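Side-chain contacts in putative exported protein (Bordetella pertussis Tohama I, PDB 2PFY), which binds pyroglutamic acid as an extracytoplasmic solute receptor, probably delivering it to a tripartite ATP-independent periplasmic (TRAP) transporter: residues T186-S190 against Q191-Y195; W241-A244 against R245-R249. All blocks are in the same frame, centred on the assembly; numbering follows the deposited sequence.

Contact 1: residues T186-S190 against Q191-Y195; sequences TGVDS and QAWDY. With PCA (pyroglutamic acid), chain E.
Ala192 N and Gln191 N turn back onto the last turn of helix 184-189 and close it with a Schellman motif, in which Gln191, with positive phi, is the C-prime residue. Ala192 N bonds to Gly187 O at 2.8 Å, and Gln191 N to Val188 O at 2.9 Å. Beyond this turn, two aromatic side chains fold back towards the helix end. The phenol of Tyr195 lies with one ring face over Ala192 CA, offset toward the rim, and its OH donates to Ser190 OG at 2.6 Å. Ser190 OG passes the relay on: chi1 of 64° sets it between its own N and carbonyl carbon, from where it donates to Thr186 O at 2.7 Å. Ser190 N binds the same oxygen from the opposite face of its plane, so two donors grip one carbonyl. The indole of Trp193 holds one face over Gln191 CA, and its CZ3 corner meets Val188 CG2 at 4.2 Å, the two side chains slanting across each other; Leu251 and Thr254 of helix 223-257 also pack on Val188. Gln191 runs outward with an extended chain, and its NE2 donates to a water that in turn donates to Asp189 O. Thr186 belongs to the ligand pocket; chi1 of -69° sets OG1 beside its backbone N, where it accepts the ring N-H of pyroglutamic acid, PCA N to Thr186 OG1 being 2.7 Å, in a nearly straight bond, 173° at the hydrogen.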
loop_
_atom_site.group_PDB
_atom_site.type_symbol
_atom_site.label_atom_id
_atom_site.label_comp_id
_atom_site.label_asym_id
_atom_site.label_seq_id
_atom_site.Cartn_x
_atom_site.Cartn_y
_atom_site.Cartn_z
ATOM N N THR A 186 6.287 6.581 -4.666
ATOM C CA THR A 186 7.004 7.054 -3.459
ATOM C C THR A 186 8.349 7.663 -3.864
ATOM O O THR A 186 8.783 8.674 -3.296
ATOM C CB THR A 186 7.186 5.911 -2.465
ATOM O OG1 THR A 186 5.894 5.572 -1.928
ATOM C CG2 THR A 186 8.133 6.309 -1.295
ATOM N N GLY A 187 9.002 7.050 -4.847
ATOM C CA GLY A 187 10.243 7.614 -5.392
ATOM C C GLY A 187 10.075 9.065 -5.870
ATOM O O GLY A 187 10.913 9.931 -5.591
ATOM N N VAL A 188 9.000 9.333 -6.609
ATOM C CA VAL A 188 8.713 10.715 -7.027
ATOM C C VAL A 188 8.177 11.601 -5.887
ATOM O O VAL A 188 8.683 12.718 -5.693
ATOM C CB VAL A 188 7.777 10.750 -8.316
ATOM C CG1 VAL A 188 7.393 12.212 -8.755
ATOM C CG2 VAL A 188 8.504 10.038 -9.472
ATOM N N ASP A 189 7.156 11.115 -5.147
ATOM C CA ASP A 189 6.640 11.808 -3.928
ATOM C C ASP A 189 7.802 12.343 -3.071
ATOM O O ASP A 189 7.795 13.508 -2.628
ATOM C CB ASP A 189 5.823 10.865 -3.015
ATOM C CG ASP A 189 4.550 10.293 -3.669
ATOM O OD1 ASP A 189 4.047 10.806 -4.700
ATOM O OD2 ASP A 189 4.022 9.301 -3.087
ATOM N N SER A 190 8.808 11.491 -2.828
ATOM C CA SER A 190 9.854 11.870 -1.894
ATOM C C SER A 190 11.112 12.349 -2.615
ATOM O O SER A 190 12.111 12.603 -1.950
ATOM C CB SER A 190 10.229 10.702 -0.963
ATOM O OG SER A 190 10.770 9.680 -1.764
ATOM N N GLN A 191 11.029 12.507 -3.940
ATOM C CA GLN A 191 12.172 12.960 -4.763
ATOM C C GLN A 191 13.427 12.170 -4.400
ATOM O O GLN A 191 14.411 12.738 -3.940
ATOM C CB GLN A 191 12.340 14.478 -4.641
ATOM C CG GLN A 191 11.042 15.154 -5.135
ATOM C CD GLN A 191 10.840 16.531 -4.618
ATOM O OE1 GLN A 191 11.782 17.164 -4.165
ATOM N NE2 GLN A 191 9.587 17.026 -4.680
ATOM N N ALA A 192 13.336 10.848 -4.565
ATOM C CA ALA A 192 14.339 9.904 -4.051
ATOM C C ALA A 192 15.675 10.050 -4.761
ATOM O O ALA A 192 16.745 9.674 -4.198
ATOM C CB ALA A 192 13.855 8.481 -4.157
ATOM N N TRP A 193 15.651 10.622 -5.960
ATOM C CA TRP A 193 16.936 10.901 -6.652
ATOM C C TRP A 193 17.906 11.748 -5.815
ATOM O O TRP A 193 19.106 11.746 -6.111
ATOM C CB TRP A 193 16.723 11.576 -8.001
ATOM C CG TRP A 193 15.764 12.788 -7.963
ATOM C CD1 TRP A 193 16.088 14.084 -7.683
ATOM C CD2 TRP A 193 14.349 12.759 -8.210
ATOM N NE1 TRP A 193 14.958 14.880 -7.768
ATOM C CE2 TRP A 193 13.877 14.079 -8.090
ATOM C CE3 TRP A 193 13.441 11.736 -8.552
ATOM C CZ2 TRP A 193 12.523 14.419 -8.283
ATOM C CZ3 TRP A 193 12.083 12.069 -8.740
ATOM C CH2 TRP A 193 11.646 13.406 -8.603
ATOM N N ASP A 194 17.425 12.443 -4.783
ATOM C CA ASP A 194 18.327 13.221 -3.901
ATOM C C ASP A 194 19.116 12.337 -2.933
ATOM O O ASP A 194 20.110 12.784 -2.355
ATOM C CB ASP A 194 17.565 14.276 -3.095
ATOM C CG ASP A 194 17.077 15.435 -3.947
ATOM O OD1 ASP A 194 17.629 15.680 -5.023
ATOM O OD2 ASP A 194 16.147 16.130 -3.529
ATOM N N TYR A 195 18.693 11.089 -2.756
ATOM C CA TYR A 195 19.309 10.248 -1.741
ATOM C C TYR A 195 19.676 8.828 -2.132
ATOM O O TYR A 195 20.447 8.164 -1.413
ATOM C CB TYR A 195 18.517 10.330 -0.405
ATOM C CG TYR A 195 17.051 9.957 -0.475
ATOM C CD1 TYR A 195 16.662 8.620 -0.531
ATOM C CD2 TYR A 195 16.039 10.946 -0.487
ATOM C CE1 TYR A 195 15.303 8.249 -0.576
ATOM C CE2 TYR A 195 14.668 10.579 -0.507
ATOM C CZ TYR A 195 14.315 9.232 -0.545
ATOM O OH TYR A 195 12.984 8.844 -0.617
HETATM N N PCA E . 4.817 3.237 -1.052
HETATM C CA PCA E . 4.468 2.913 0.351
HETATM C CB PCA E . 3.969 1.491 0.432
HETATM C CG PCA E . 4.097 0.923 -0.950
HETATM C CD PCA E . 4.588 2.049 -1.798
HETATM O OE PCA E . 4.731 1.982 -3.014
HETATM C C PCA E . 5.676 3.095 1.248
HETATM O O PCA E . 5.613 3.127 2.483
HETATM O OXT PCA E . 6.767 3.217 0.722
HETATM O O HOH W 1 7.255 15.478 -4.780
#

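Contact 2: residues W241-A244 against R245-R249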
loop_
_atom_site.group_PDB
_atom_site.type_symbol
_atom_site.label_atom_id
_atom_site.label_comp_id
_atom_site.label_asym_id
_atom_site.label_seq_id
_atom_site.Cartn_x
_atom_site.Cartn_y
_atom_site.Cartn_z
ATOM N N TRP A 241 -7.347 2.359 -9.608
ATOM C CA TRP A 241 -6.786 1.392 -10.537
ATOM C C TRP A 241 -6.369 1.998 -11.888
ATOM O O TRP A 241 -5.296 1.668 -12.393
ATOM C CB TRP A 241 -7.737 0.183 -10.739
ATOM C CG TRP A 241 -7.633 -0.755 -9.580
ATOM C CD1 TRP A 241 -8.298 -0.665 -8.359
ATOM C CD2 TRP A 241 -6.762 -1.871 -9.478
ATOM N NE1 TRP A 241 -7.888 -1.675 -7.537
ATOM C CE2 TRP A 241 -6.940 -2.426 -8.191
ATOM C CE3 TRP A 241 -5.827 -2.464 -10.356
ATOM C CZ2 TRP A 241 -6.245 -3.573 -7.766
ATOM C CZ3 TRP A 241 -5.130 -3.602 -9.924
ATOM C CH2 TRP A 241 -5.337 -4.136 -8.647
ATOM N N GLN A 242 -7.214 2.837 -12.488
ATOM C CA GLN A 242 -6.849 3.493 -13.774
ATOM C C GLN A 242 -5.584 4.396 -13.624
ATOM O O GLN A 242 -4.698 4.447 -14.492
ATOM C CB GLN A 242 -7.996 4.375 -14.275
ATOM C CG GLN A 242 -9.291 3.650 -14.654
ATOM C CD GLN A 242 -10.465 4.626 -14.953
ATOM O OE1 GLN A 242 -10.388 5.844 -14.684
ATOM N NE2 GLN A 242 -11.541 4.086 -15.525
ATOM N N THR A 243 -5.527 5.135 -12.533
ATOM C CA THR A 243 -4.404 6.064 -12.317
ATOM C C THR A 243 -3.083 5.318 -12.142
ATOM O O THR A 243 -2.078 5.691 -12.751
ATOM C CB THR A 243 -4.690 6.977 -11.092
ATOM O OG1 THR A 243 -5.866 7.735 -11.383
ATOM C CG2 THR A 243 -3.533 7.951 -10.846
ATOM N N ALA A 244 -3.091 4.269 -11.317
ATOM C CA ALA A 244 -1.890 3.459 -11.091
ATOM C C ALA A 244 -1.367 2.908 -12.409
ATOM O O ALA A 244 -0.163 3.072 -12.739
ATOM C CB ALA A 244 -2.167 2.328 -10.093
ATOM N N ARG A 245 -2.254 2.280 -13.183
ATOM C CA ARG A 245 -1.890 1.808 -14.524
ATOM C C ARG A 245 -1.379 2.939 -15.413
ATOM O O ARG A 245 -0.353 2.794 -16.086
ATOM C CB ARG A 245 -3.092 1.138 -15.226
ATOM C CG ARG A 245 -3.492 -0.220 -14.669
ATOM C CD ARG A 245 -4.707 -0.726 -15.428
ATOM N NE ARG A 245 -5.256 -1.953 -14.811
ATOM C CZ ARG A 245 -4.826 -3.166 -15.096
ATOM N NH1 ARG A 245 -3.846 -3.310 -16.009
ATOM N NH2 ARG A 245 -5.371 -4.230 -14.480
ATOM N N ALA A 246 -2.091 4.060 -15.442
ATOM C CA ALA A 246 -1.706 5.144 -16.345
ATOM C C ALA A 246 -0.404 5.855 -15.954
ATOM O O ALA A 246 0.265 6.472 -16.817
ATOM C CB ALA A 246 -2.824 6.158 -16.471
ATOM N N LYS A 247 -0.052 5.799 -14.672
ATOM C CA LYS A 247 1.049 6.670 -14.170
ATOM C C LYS A 247 2.349 5.957 -13.898
ATOM O O LYS A 247 3.356 6.616 -13.718
ATOM C CB LYS A 247 0.656 7.472 -12.919
ATOM C CG LYS A 247 -0.345 8.639 -13.183
ATOM C CD LYS A 247 -0.013 9.490 -14.426
ATOM C CE LYS A 247 -1.018 10.632 -14.622
ATOM N NZ LYS A 247 -0.540 11.655 -15.618
ATOM N N THR A 248 2.318 4.625 -13.842
ATOM C CA THR A 248 3.490 3.847 -13.434
ATOM C C THR A 248 4.728 4.188 -14.312
ATOM O O THR A 248 5.811 4.443 -13.778
ATOM C CB THR A 248 3.211 2.320 -13.400
ATOM O OG1 THR A 248 2.254 2.020 -12.363
ATOM C CG2 THR A 248 4.521 1.573 -13.069
ATOM N N ARG A 249 4.552 4.240 -15.633
ATOM C CA ARG A 249 5.667 4.595 -16.530
ATOM C C ARG A 249 6.113 6.021 -16.382
ATOM O O ARG A 249 7.315 6.234 -16.316
ATOM C CB ARG A 249 5.397 4.331 -18.035
ATOM C CG ARG A 249 5.308 2.884 -18.447
ATOM C CD ARG A 249 6.345 2.016 -17.734
ATOM N NE ARG A 249 7.750 2.242 -18.095
ATOM C CZ ARG A 249 8.753 1.633 -17.450
ATOM N NH1 ARG A 249 8.485 0.806 -16.429
ATOM N NH2 ARG A 249 10.014 1.825 -17.812
#
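Thr248 folds its hydroxyl back onto the preceding turn of helix 223-257, where OG1 donates to Ala244 O at 2.7 Å. Its chi1 of -66° places OG1 anti to the carbonyl carbon and beside the backbone N, a setting from which a helical threonine can reach the carbonyl four residues earlier. The hydroxyl comes in from above the plane of that carbonyl, while the amides of Thr248 and Lys247 add weak bonds to the same oxygen. One turn back the helix is regular, with Arg245 N bonded to Trp241 O at 3.2 Å and Ala246 N to Gln242 O at 2.8 Å. At Lys247 the pattern slackens, since its N makes a weak bond to Thr243 O as well as to Ala244 O.

Arg245 leaves the helix with its chain extended from CG to NE. Its CG passes 3.5 Å from Trp241 O, so the aliphatic stem runs alongside the backbone of the previous turn before the guanidinium reaches helix 89-108, where NH2 forms a salt bridge with Glu93 OE1 and a hydrogen bond with Asn90 OD1. Trp241 packs on Ser92 and Glu93 of the same helix. Lys247 CG, set beside its own backbone N by chi1 of -72°, rests 4.0 Å from Thr243 CG2; the bend at chi2 then starts the chain on its way to Glu250, whose OE1 pairs with NZ. Thr243 turns its OG1 back to Arg239 O, which leaves the methyl as the branch that meets the lysine.

Chemically, the neighbouring turns meet through backbone bonds, hydrocarbon contacts and one hydroxyl-to-carbonyl bond; the charge of Arg245 is met by Glu93, and pairing with Glu250 probably favours the charged form of Lys247.

In the fold
The two contacts follow one another along the chain, 186-195 first and 241-249 second. Residues 186-195 cover the end of helix 184-189 and the turn leading toward strand 198-201, whereas 241-249 lie wholly within the long helix 223-257. Their centres are 18 Å apart and their nearest atoms about 7 Å, without touching, yet the helix links them: contact 2 lies in it, and Val188 and Trp193 of contact 1 pack on its later part. Only contact 1 reaches the ligand directly, through Thr186; in contact 2 the side chain of Thr248 is about 10 Å from the bound pyroglutamic acid. Within this solute-binding fold, a helix that brings Thr186 to the pocket is thus set against the same long helix that packs on helix 89-108.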